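Local coordinates for ribokinase (Thermotoga maritima, PDB 1VM7), which probably phosphorylates D-ribose at O-5, using ATP and a divalent cation, most likely magnesium, as a homodimeric member of the PfkB carbohydrate kinase family, at residues 21-26 with 71-76; 76-81 with 103-108; 142-147 with 160-165; 179-184 with 218-223. All blocks are in the same frame, centred on the assembly; numbering follows the deposited sequence.

Contact 1: 21-26 with 71-76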
# COMPACT_ATOMS: atom_id res chain seq x y z
N GLY A 21 -11.72 -16.62 -10.54
CA GLY A 21 -11.33 -15.24 -10.64
C GLY A 21 -10.51 -14.68 -9.50
O GLY A 21 -9.82 -15.38 -8.75
N SER A 22 -10.59 -13.37 -9.38
CA SER A 22 -9.62 -12.57 -8.67
C SER A 22 -10.01 -12.23 -7.22
O SER A 22 -11.18 -12.08 -6.88
CB SER A 22 -9.45 -11.28 -9.46
OG SER A 22 -10.70 -10.55 -9.44
N SER A 23 -8.99 -12.17 -6.36
CA SER A 23 -9.10 -11.68 -4.98
C SER A 23 -8.03 -10.56 -4.79
O SER A 23 -6.87 -10.78 -5.11
CB SER A 23 -8.76 -12.77 -3.96
OG SER A 23 -9.62 -13.87 -4.02
N ASN A 24 -8.42 -9.40 -4.27
CA ASN A 24 -7.56 -8.22 -4.11
C ASN A 24 -7.84 -7.60 -2.75
O ASN A 24 -8.99 -7.65 -2.26
CB ASN A 24 -7.93 -7.24 -5.23
CG ASN A 24 -7.03 -6.04 -5.31
OD1 ASN A 24 -5.86 -6.12 -5.77
ND2 ASN A 24 -7.57 -4.87 -4.91
N ILE A 25 -6.82 -7.04 -2.13
CA ILE A 25 -6.98 -6.14 -1.01
C ILE A 25 -6.92 -4.76 -1.58
O ILE A 25 -5.95 -4.43 -2.25
CB ILE A 25 -5.77 -6.26 -0.06
CG1 ILE A 25 -5.58 -7.72 0.36
CG2 ILE A 25 -5.96 -5.38 1.16
CD1 ILE A 25 -6.78 -8.33 1.05
N ASP A 26 -7.93 -3.93 -1.29
CA ASP A 26 -7.89 -2.52 -1.69
C ASP A 26 -7.40 -1.69 -0.53
O ASP A 26 -8.05 -1.63 0.53
CB ASP A 26 -9.26 -2.05 -2.15
CG ASP A 26 -9.65 -2.66 -3.47
OD1 ASP A 26 -8.76 -2.87 -4.29
OD2 ASP A 26 -10.84 -2.89 -3.71
N PHE A 71 -15.24 -20.93 -5.27
CA PHE A 71 -14.54 -19.78 -5.75
C PHE A 71 -13.10 -20.17 -5.90
O PHE A 71 -12.39 -20.30 -4.90
CB PHE A 71 -14.69 -18.62 -4.77
CG PHE A 71 -13.91 -17.38 -5.12
CD1 PHE A 71 -13.66 -17.02 -6.47
CD2 PHE A 71 -13.47 -16.52 -4.11
CE1 PHE A 71 -12.98 -15.88 -6.79
CE2 PHE A 71 -12.77 -15.34 -4.43
CZ PHE A 71 -12.53 -15.04 -5.79
N VAL A 72 -12.70 -20.46 -7.15
CA VAL A 72 -11.31 -20.78 -7.44
C VAL A 72 -10.61 -19.45 -7.60
O VAL A 72 -10.98 -18.60 -8.44
CB VAL A 72 -11.13 -21.71 -8.66
CG1 VAL A 72 -9.64 -22.04 -8.87
CG2 VAL A 72 -11.89 -22.99 -8.41
N THR A 73 -9.60 -19.26 -6.75
CA THR A 73 -8.89 -17.98 -6.70
C THR A 73 -7.51 -18.24 -6.12
O THR A 73 -7.31 -19.16 -5.36
CB THR A 73 -9.63 -16.88 -5.87
OG1 THR A 73 -8.92 -15.64 -5.97
CG2 THR A 73 -9.72 -17.24 -4.40
N CYS A 74 -6.54 -17.42 -6.52
CA CYS A 74 -5.21 -17.52 -5.98
C CYS A 74 -4.95 -16.39 -5.01
O CYS A 74 -5.11 -15.22 -5.36
CB CYS A 74 -4.17 -17.49 -7.09
SG CYS A 74 -3.89 -19.13 -7.77
N ILE A 75 -4.52 -16.75 -3.81
CA ILE A 75 -4.14 -15.77 -2.82
C ILE A 75 -2.79 -16.17 -2.29
O ILE A 75 -2.29 -17.20 -2.65
CB ILE A 75 -5.18 -15.64 -1.69
CG1 ILE A 75 -5.36 -16.99 -0.95
CG2 ILE A 75 -6.51 -15.16 -2.27
CD1 ILE A 75 -6.48 -17.02 -0.03
N GLY A 76 -2.19 -15.33 -1.45
CA GLY A 76 -0.84 -15.54 -0.99
C GLY A 76 -0.80 -16.35 0.29
O GLY A 76 -1.74 -17.07 0.63
O HOH W 1 -6.98 -15.20 -8.48
O HOH W 2 -4.62 -12.64 -4.65
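The hydroxyl of T73 meets two groups of segment 21-26. T73 OG1 donates to the carbonyl O of G21 at 2.9 Å, in the carbonyl plane and on a lone pair. S23 OG lies 2.7 Å from T73 OG1. S23 OG also has a hydrogen bond with Y88 OH, and the direction of its bond with T73 OG1 is not settled. The T73 hydroxyl gets there by standing anti to its backbone N (chi1 -175°). The backbone adds one nearly straight bond, from G21 N to V72 O at 3.0 Å. The F71 ring lies beside this row. Its CZ edge points at S22 O, in the ring plane, at 3.4 Å, and T73 CB sits over one face near the rim. Further along, I75 CG2 packs on S23 CB at 3.7 Å. Water 1 links G21 O to C74 N, and water 2 links S23 O to C74 O. A valine at T73 would remove the hydroxyl and would probably leave G21 O and S23 OG each short of a partner. G21 O, buried here, is thus met by both the T73 hydroxyl and a water where the chain runs from strand 17-20 toward N24, I25 and D26, the predicted substrate-binding residues.

Contact 2: 76-81 with 103-108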
# COMPACT_ATOMS: atom_id res chain seq x y z
N GLY A 76 -2.19 -15.33 -1.45
CA GLY A 76 -0.84 -15.54 -0.99
C GLY A 76 -0.80 -16.35 0.29
O GLY A 76 -1.74 -17.07 0.63
N ASN A 77 0.30 -16.23 1.01
CA ASN A 77 0.43 -16.84 2.34
C ASN A 77 0.62 -15.79 3.43
O ASN A 77 1.17 -16.07 4.49
CB ASN A 77 1.57 -17.86 2.37
CG ASN A 77 1.15 -19.20 1.83
OD1 ASN A 77 0.22 -19.82 2.36
ND2 ASN A 77 1.81 -19.66 0.75
N ASP A 78 0.11 -14.59 3.17
CA ASP A 78 0.37 -13.46 4.02
C ASP A 78 -0.85 -13.14 4.90
O ASP A 78 -1.90 -13.79 4.84
CB ASP A 78 0.81 -12.26 3.17
CG ASP A 78 -0.07 -12.05 1.93
OD1 ASP A 78 -1.28 -12.42 1.94
OD2 ASP A 78 0.48 -11.47 0.98
N ASP A 79 -0.68 -12.14 5.74
CA ASP A 79 -1.73 -11.69 6.62
C ASP A 79 -3.01 -11.32 5.84
O ASP A 79 -4.13 -11.64 6.28
CB ASP A 79 -1.21 -10.53 7.49
CG ASP A 79 -0.38 -9.51 6.69
OD1 ASP A 79 -0.62 -9.36 5.44
OD2 ASP A 79 0.50 -8.87 7.31
N TYR A 80 -2.87 -10.72 4.67
CA TYR A 80 -4.04 -10.39 3.90
C TYR A 80 -4.74 -11.66 3.43
O TYR A 80 -5.97 -11.74 3.44
CB TYR A 80 -3.70 -9.43 2.76
CG TYR A 80 -3.38 -7.99 3.22
CD1 TYR A 80 -3.98 -7.42 4.34
CD2 TYR A 80 -2.54 -7.17 2.47
CE1 TYR A 80 -3.69 -6.08 4.76
CE2 TYR A 80 -2.24 -5.83 2.88
CZ TYR A 80 -2.83 -5.30 4.02
OH TYR A 80 -2.53 -3.99 4.41
N SER A 81 -3.98 -12.66 3.00
CA SER A 81 -4.60 -13.93 2.58
C SER A 81 -5.38 -14.55 3.77
O SER A 81 -6.52 -15.00 3.62
CB SER A 81 -3.57 -14.91 1.99
OG SER A 81 -2.77 -15.49 2.99
N THR A 103 -0.56 -11.71 -1.82
CA THR A 103 -1.94 -11.60 -2.22
C THR A 103 -2.04 -10.35 -3.07
O THR A 103 -1.38 -9.37 -2.78
CB THR A 103 -2.87 -11.48 -0.95
OG1 THR A 103 -2.71 -12.62 -0.09
CG2 THR A 103 -4.34 -11.33 -1.34
N GLY A 104 -2.87 -10.37 -4.11
CA GLY A 104 -3.05 -9.22 -4.99
C GLY A 104 -3.54 -8.04 -4.16
O GLY A 104 -4.31 -8.21 -3.16
N ARG A 105 -3.06 -6.87 -4.53
CA ARG A 105 -3.39 -5.63 -3.82
C ARG A 105 -3.48 -4.44 -4.76
O ARG A 105 -2.91 -4.44 -5.85
CB ARG A 105 -2.43 -5.40 -2.67
CG ARG A 105 -0.98 -5.20 -2.96
CD ARG A 105 -0.21 -5.48 -1.69
NE ARG A 105 -0.41 -6.87 -1.32
CZ ARG A 105 -0.03 -7.47 -0.20
NH1 ARG A 105 0.63 -6.83 0.76
NH2 ARG A 105 -0.30 -8.75 -0.04
N ALA A 106 -4.29 -3.48 -4.39
CA ALA A 106 -4.41 -2.25 -5.16
C ALA A 106 -4.19 -1.12 -4.16
O ALA A 106 -4.75 -1.12 -3.04
CB ALA A 106 -5.74 -2.15 -5.82
N PHE A 107 -3.34 -0.19 -4.55
CA PHE A 107 -3.00 0.96 -3.71
C PHE A 107 -3.69 2.18 -4.28
O PHE A 107 -3.32 2.66 -5.37
CB PHE A 107 -1.51 1.18 -3.70
CG PHE A 107 -0.74 0.02 -3.19
CD1 PHE A 107 -0.34 -1.00 -4.04
CD2 PHE A 107 -0.45 -0.09 -1.85
CE1 PHE A 107 0.37 -2.08 -3.56
CE2 PHE A 107 0.30 -1.17 -1.37
CZ PHE A 107 0.69 -2.16 -2.22
N ILE A 108 -4.69 2.66 -3.55
CA ILE A 108 -5.62 3.64 -4.06
C ILE A 108 -5.38 4.93 -3.29
O ILE A 108 -5.62 5.01 -2.09
CB ILE A 108 -7.10 3.19 -3.88
CG1 ILE A 108 -7.35 1.82 -4.52
CG2 ILE A 108 -8.07 4.28 -4.45
CD1 ILE A 108 -8.60 1.11 -4.05
O HOH W 3 0.93 -8.22 3.76
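The backbones come closest at G76 and T103, 4.3 Å between CA atoms, where segment 76-81 turns from strand 69-75 into helix 79-90. D78 is the N-cap of that helix. Its CG stands between the backbone N and the carbonyl carbon (chi1 46°), so the carboxylate faces both S81 and T103. D78 OD1 caps S81 N and takes a very short bond from T103 OG1, 2.5 Å, on its syn lone pair. D78 OD2 uses its own syn lone pair for T103 N at 3.0 Å. T103 OG1 in turn accepts from G76 N at 3.1 Å. R105 comes tip to tip with D78: its NH2 makes a salt bridge to D78 OD2 at 3.0 Å, though as a hydrogen bond it is weak. R105 NE and NH2 both grip T103 O, in the guanidinium plane, which fixes that group. The edge of the Y80 ring at CD2 lies over one guanidinium face, 3.6 Å from R105 NH1, with the two planes 59° apart. D79 and Y80 of the second subunit also reach this site, so it borders the dimer interface. The D78 carboxylate is gripped by four donors, and the helix N-terminus and R105 would both be expected to keep it ionised.

Contact 3: 142-147 with 160-165; sequences DILLLQ and KRFNGI
F162 holds its CG anti to the backbone N (chi1 -159°), which swings the ring back across strand 143-146. L144 also has CG anti to its backbone N (chi1 175°), and its CB meets one face of the ring. L144 CB stands 3.6 Å from the ring centroid of F162, only 22° off the normal, a CH-pi contact over the face. The closest atoms are L144 CB and F162 CE2, at 3.4 Å. L144 CD2 completes the cover at the inner end, 3.7 Å from F162 CB, and the two side chains cross obliquely. The far end of the ring reaches the backbone, with I143 N at its edge. Beside it, two backbone bonds set the parallel register of I143 with I165. I165 N donates to D142 O at 2.8 Å. L144 N donates to I165 O at 2.7 Å, nearly along the C=O axis. I143 and I165 send their side chains to the same face of the sheet, where I143 CG1 lies 4.2 Å from I165 CB. An alanine at F162 would remove the ring face under L144 CB and would probably loosen the packing of the helix end on the strand. F162 is the first residue past helix 152-161. The contact thus closes the beta-alpha-beta crossover from strand 143-146 to strand 165-168; strand 17-20 lies on the other side of strand 143-146, and L144 also touches C158 of the helix.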
# COMPACT_ATOMS: atom_id res chain seq x y z
N ASP A 142 -22.59 -26.11 -12.23
CA ASP A 142 -23.52 -25.93 -13.35
C ASP A 142 -23.50 -24.53 -13.91
O ASP A 142 -23.87 -24.33 -15.06
CB ASP A 142 -24.95 -26.28 -12.93
CG ASP A 142 -25.06 -27.63 -12.31
OD1 ASP A 142 -25.01 -28.65 -13.03
OD2 ASP A 142 -25.17 -27.69 -11.07
N ILE A 143 -23.08 -23.57 -13.10
CA ILE A 143 -22.95 -22.17 -13.51
C ILE A 143 -21.54 -21.67 -13.19
O ILE A 143 -21.00 -21.93 -12.12
CB ILE A 143 -23.98 -21.26 -12.81
CG1 ILE A 143 -25.42 -21.69 -13.13
CG2 ILE A 143 -23.75 -19.79 -13.20
CD1 ILE A 143 -26.49 -20.97 -12.28
N LEU A 144 -20.95 -20.95 -14.13
CA LEU A 144 -19.58 -20.47 -14.02
C LEU A 144 -19.49 -18.99 -14.22
O LEU A 144 -19.90 -18.46 -15.27
CB LEU A 144 -18.69 -21.15 -15.07
CG LEU A 144 -17.22 -20.67 -15.18
CD1 LEU A 144 -16.52 -20.87 -13.88
CD2 LEU A 144 -16.50 -21.43 -16.29
N LEU A 145 -18.95 -18.31 -13.20
CA LEU A 145 -18.69 -16.87 -13.31
C LEU A 145 -17.21 -16.56 -13.52
O LEU A 145 -16.34 -17.04 -12.79
CB LEU A 145 -19.17 -16.10 -12.10
CG LEU A 145 -20.65 -15.74 -12.15
CD1 LEU A 145 -21.43 -17.01 -12.12
CD2 LEU A 145 -20.99 -14.91 -10.95
N LEU A 146 -16.96 -15.75 -14.54
CA LEU A 146 -15.63 -15.37 -14.95
C LEU A 146 -15.58 -13.86 -15.07
O LEU A 146 -16.61 -13.22 -15.30
CB LEU A 146 -15.30 -16.02 -16.30
CG LEU A 146 -15.28 -17.54 -16.37
CD1 LEU A 146 -15.19 -18.08 -17.81
CD2 LEU A 146 -14.10 -18.05 -15.55
N GLN A 147 -14.39 -13.31 -14.88
CA GLN A 147 -14.11 -11.91 -15.18
C GLN A 147 -12.79 -11.84 -15.93
O GLN A 147 -12.34 -12.84 -16.52
CB GLN A 147 -14.10 -11.03 -13.94
CG GLN A 147 -15.06 -11.45 -12.84
CD GLN A 147 -14.68 -12.72 -12.10
OE1 GLN A 147 -13.50 -12.99 -11.86
NE2 GLN A 147 -15.70 -13.50 -11.70
N LYS A 160 -14.03 -22.46 -22.26
CA LYS A 160 -13.96 -23.55 -23.24
C LYS A 160 -14.42 -24.88 -22.68
O LYS A 160 -15.20 -25.60 -23.31
CB LYS A 160 -12.52 -23.73 -23.77
CG LYS A 160 -12.02 -22.63 -24.67
CD LYS A 160 -10.69 -23.02 -25.33
CE LYS A 160 -10.92 -23.84 -26.55
NZ LYS A 160 -9.64 -24.40 -27.08
N ARG A 161 -13.90 -25.25 -21.51
CA ARG A 161 -14.13 -26.59 -21.00
C ARG A 161 -15.43 -26.75 -20.20
O ARG A 161 -15.92 -27.88 -20.05
CB ARG A 161 -12.97 -27.04 -20.13
CG ARG A 161 -11.67 -27.16 -20.86
CD ARG A 161 -10.84 -28.23 -20.18
NE ARG A 161 -9.42 -27.99 -20.34
CZ ARG A 161 -8.49 -28.81 -19.88
NH1 ARG A 161 -8.82 -29.92 -19.22
NH2 ARG A 161 -7.20 -28.50 -20.08
N PHE A 162 -15.97 -25.65 -19.67
CA PHE A 162 -17.13 -25.75 -18.80
C PHE A 162 -18.35 -26.31 -19.51
O PHE A 162 -18.86 -25.75 -20.46
CB PHE A 162 -17.49 -24.41 -18.16
CG PHE A 162 -18.32 -24.55 -16.90
CD1 PHE A 162 -17.84 -25.26 -15.81
CD2 PHE A 162 -19.58 -23.98 -16.81
CE1 PHE A 162 -18.58 -25.39 -14.66
CE2 PHE A 162 -20.33 -24.10 -15.67
CZ PHE A 162 -19.83 -24.80 -14.59
N ASN A 163 -18.79 -27.46 -19.02
CA ASN A 163 -20.12 -27.94 -19.34
C ASN A 163 -21.05 -27.33 -18.29
O ASN A 163 -21.15 -27.81 -17.15
CB ASN A 163 -20.18 -29.46 -19.36
CG ASN A 163 -21.41 -29.97 -20.07
OD1 ASN A 163 -22.08 -29.22 -20.79
ND2 ASN A 163 -21.73 -31.25 -19.87
N GLY A 164 -21.70 -26.24 -18.68
CA GLY A 164 -22.62 -25.52 -17.84
C GLY A 164 -22.80 -24.12 -18.39
O GLY A 164 -22.35 -23.81 -19.49
N ILE A 165 -23.47 -23.28 -17.61
CA ILE A 165 -23.72 -21.91 -18.01
C ILE A 165 -22.47 -21.09 -17.70
O ILE A 165 -21.98 -21.08 -16.58
CB ILE A 165 -24.99 -21.35 -17.33
CG1 ILE A 165 -26.21 -22.13 -17.83
CG2 ILE A 165 -25.15 -19.87 -17.61
CD1 ILE A 165 -27.37 -22.08 -16.90

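Contact 4: 179-184 with 218-223; sequences EIFQYL and LGVKNV
F181, L184, L218 and V220 lie side by side and point the same way in their contacting pairs. F181 has CG anti to its carbonyl carbon (chi1 -63°), and its CB and ring base run along the neighbours. F181 CB lies 3.7 Å from V220 CG2, and F181 CD2 lies 3.8 Å from L218 CD1. Both methyls approach the ring obliquely. V220 CG2 is the shared point: it stands anti to the carbonyl carbon, touches F181 O at 3.3 Å, and meets L184 CD1 at 4.2 Å. The rings of F201 and F215 continue this apolar group around F181.

G219 lies where the two backbones are closest, 3.9 Å from the CA of Q182 to its own CA. It closes helix 208-217 with a Schellman motif at positive phi (115°). A side chain here would clash with Q182 CA and with the preceding carbonyl. Q182 turns its own chain away along the surface, where its NE2 bonds E179 O, almost in the amide plane. Its CB rests against L218 O.

One backbone bond joins the segments, from K221 N to L184 O at 3.1 Å, with the donor above the carbonyl plane. The K221 chain bends at chi2 and chi4, so that NZ folds back to G219 O at 2.7 Å, on a lone pair. Water 4 then connects K221 NZ to Q182 O. The joint therefore has two chemistries: an apolar side made by F181, L184, L218 and V220, with F201 and F215 against F181, and an exposed side where K221 NZ and a water take up the carbonyl oxygens of G219 and Q182.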
# COMPACT_ATOMS: atom_id res chain seq x y z
N GLU A 179 -11.63 -15.56 -29.13
CA GLU A 179 -11.97 -16.97 -29.08
C GLU A 179 -12.98 -17.28 -27.99
O GLU A 179 -13.75 -18.24 -28.11
CB GLU A 179 -10.71 -17.83 -28.90
CG GLU A 179 -10.91 -19.33 -29.07
CD GLU A 179 -9.71 -20.17 -28.58
OE1 GLU A 179 -8.58 -19.62 -28.42
OE2 GLU A 179 -9.91 -21.39 -28.35
N ILE A 180 -12.99 -16.47 -26.92
CA ILE A 180 -13.81 -16.77 -25.75
C ILE A 180 -15.30 -16.68 -26.02
O ILE A 180 -16.09 -17.43 -25.44
CB ILE A 180 -13.42 -15.87 -24.52
CG1 ILE A 180 -13.98 -16.44 -23.23
CG2 ILE A 180 -13.88 -14.41 -24.72
CD1 ILE A 180 -13.23 -16.00 -22.05
N PHE A 181 -15.69 -15.80 -26.93
CA PHE A 181 -17.09 -15.37 -27.07
C PHE A 181 -18.05 -16.50 -27.45
O PHE A 181 -19.15 -16.57 -26.93
CB PHE A 181 -17.18 -14.20 -28.06
CG PHE A 181 -16.43 -12.98 -27.60
CD1 PHE A 181 -16.84 -12.30 -26.45
CD2 PHE A 181 -15.31 -12.52 -28.27
CE1 PHE A 181 -16.16 -11.18 -26.01
CE2 PHE A 181 -14.64 -11.40 -27.83
CZ PHE A 181 -15.07 -10.73 -26.68
N GLN A 182 -17.60 -17.38 -28.35
CA GLN A 182 -18.42 -18.50 -28.83
C GLN A 182 -18.77 -19.49 -27.71
O GLN A 182 -19.76 -20.23 -27.81
CB GLN A 182 -17.69 -19.25 -29.96
CG GLN A 182 -16.47 -20.01 -29.43
CD GLN A 182 -15.48 -20.39 -30.49
OE1 GLN A 182 -15.79 -21.18 -31.37
NE2 GLN A 182 -14.26 -19.85 -30.40
N TYR A 183 -17.97 -19.50 -26.65
CA TYR A 183 -18.18 -20.36 -25.48
C TYR A 183 -19.08 -19.75 -24.40
O TYR A 183 -19.40 -20.43 -23.43
CB TYR A 183 -16.84 -20.76 -24.87
CG TYR A 183 -15.97 -21.49 -25.86
CD1 TYR A 183 -16.36 -22.73 -26.37
CD2 TYR A 183 -14.78 -20.94 -26.30
CE1 TYR A 183 -15.58 -23.41 -27.30
CE2 TYR A 183 -13.99 -21.61 -27.22
CZ TYR A 183 -14.39 -22.86 -27.71
OH TYR A 183 -13.61 -23.51 -28.64
N LEU A 184 -19.52 -18.51 -24.60
CA LEU A 184 -20.27 -17.79 -23.58
C LEU A 184 -21.77 -17.99 -23.67
O LEU A 184 -22.34 -17.93 -24.75
CB LEU A 184 -20.04 -16.29 -23.71
CG LEU A 184 -18.61 -15.79 -23.61
CD1 LEU A 184 -18.66 -14.30 -23.45
CD2 LEU A 184 -17.82 -16.48 -22.46
N LEU A 218 -20.87 -13.94 -32.92
CA LEU A 218 -19.66 -14.68 -32.59
C LEU A 218 -19.96 -15.95 -31.76
O LEU A 218 -19.06 -16.75 -31.48
CB LEU A 218 -18.67 -13.80 -31.82
CG LEU A 218 -18.11 -12.56 -32.51
CD1 LEU A 218 -17.16 -11.83 -31.56
CD2 LEU A 218 -17.40 -12.93 -33.79
N GLY A 219 -21.22 -16.11 -31.35
CA GLY A 219 -21.69 -17.29 -30.66
C GLY A 219 -22.15 -17.05 -29.23
O GLY A 219 -22.63 -17.97 -28.57
N VAL A 220 -22.00 -15.82 -28.74
CA VAL A 220 -22.46 -15.48 -27.40
C VAL A 220 -23.96 -15.68 -27.39
O VAL A 220 -24.63 -15.19 -28.26
CB VAL A 220 -22.18 -13.98 -27.04
CG1 VAL A 220 -22.83 -13.60 -25.71
CG2 VAL A 220 -20.68 -13.69 -27.04
N LYS A 221 -24.48 -16.37 -26.39
CA LYS A 221 -25.91 -16.71 -26.37
C LYS A 221 -26.77 -15.54 -25.87
O LYS A 221 -27.85 -15.31 -26.40
CB LYS A 221 -26.14 -17.96 -25.50
CG LYS A 221 -25.36 -19.22 -25.96
CD LYS A 221 -25.90 -19.78 -27.30
CE LYS A 221 -25.01 -20.89 -27.88
NZ LYS A 221 -23.87 -20.35 -28.70
N ASN A 222 -26.30 -14.84 -24.85
CA ASN A 222 -27.01 -13.69 -24.29
C ASN A 222 -26.02 -12.58 -23.99
O ASN A 222 -24.96 -12.83 -23.39
CB ASN A 222 -27.68 -14.03 -22.95
CG ASN A 222 -28.78 -15.05 -23.07
OD1 ASN A 222 -29.95 -14.70 -23.26
ND2 ASN A 222 -28.42 -16.34 -22.97
N VAL A 223 -26.33 -11.35 -24.40
CA VAL A 223 -25.59 -10.19 -23.89
C VAL A 223 -26.43 -9.42 -22.88
O VAL A 223 -27.56 -9.05 -23.16
CB VAL A 223 -25.14 -9.21 -25.01
CG1 VAL A 223 -24.23 -8.12 -24.40
CG2 VAL A 223 -24.43 -9.96 -26.13
O HOH W 4 -21.34 -21.08 -30.18

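How the contacts relate
Contacts 1 and 2 are buried and largely polar, while contacts 3 and 4 are only partly buried and rely more on apolar side chains. Contacts 1 and 2 share G76. They also meet in the four-stranded sheet, where I25 probably pairs with G104 and A106. Contacts 1, 3 and 4 all reach the large mixed sheet, and Q147 of contact 3 packs on G21 of contact 1. Contacts 3 and 4 adjoin at the surface through K160, which packs on Y183 and forms a long, weak ion pair with E179. Contact 2 alone borders the second subunit. Contacts 2 and 4 lie on opposite sides of the chain's centre, their own centres about 33 Å apart.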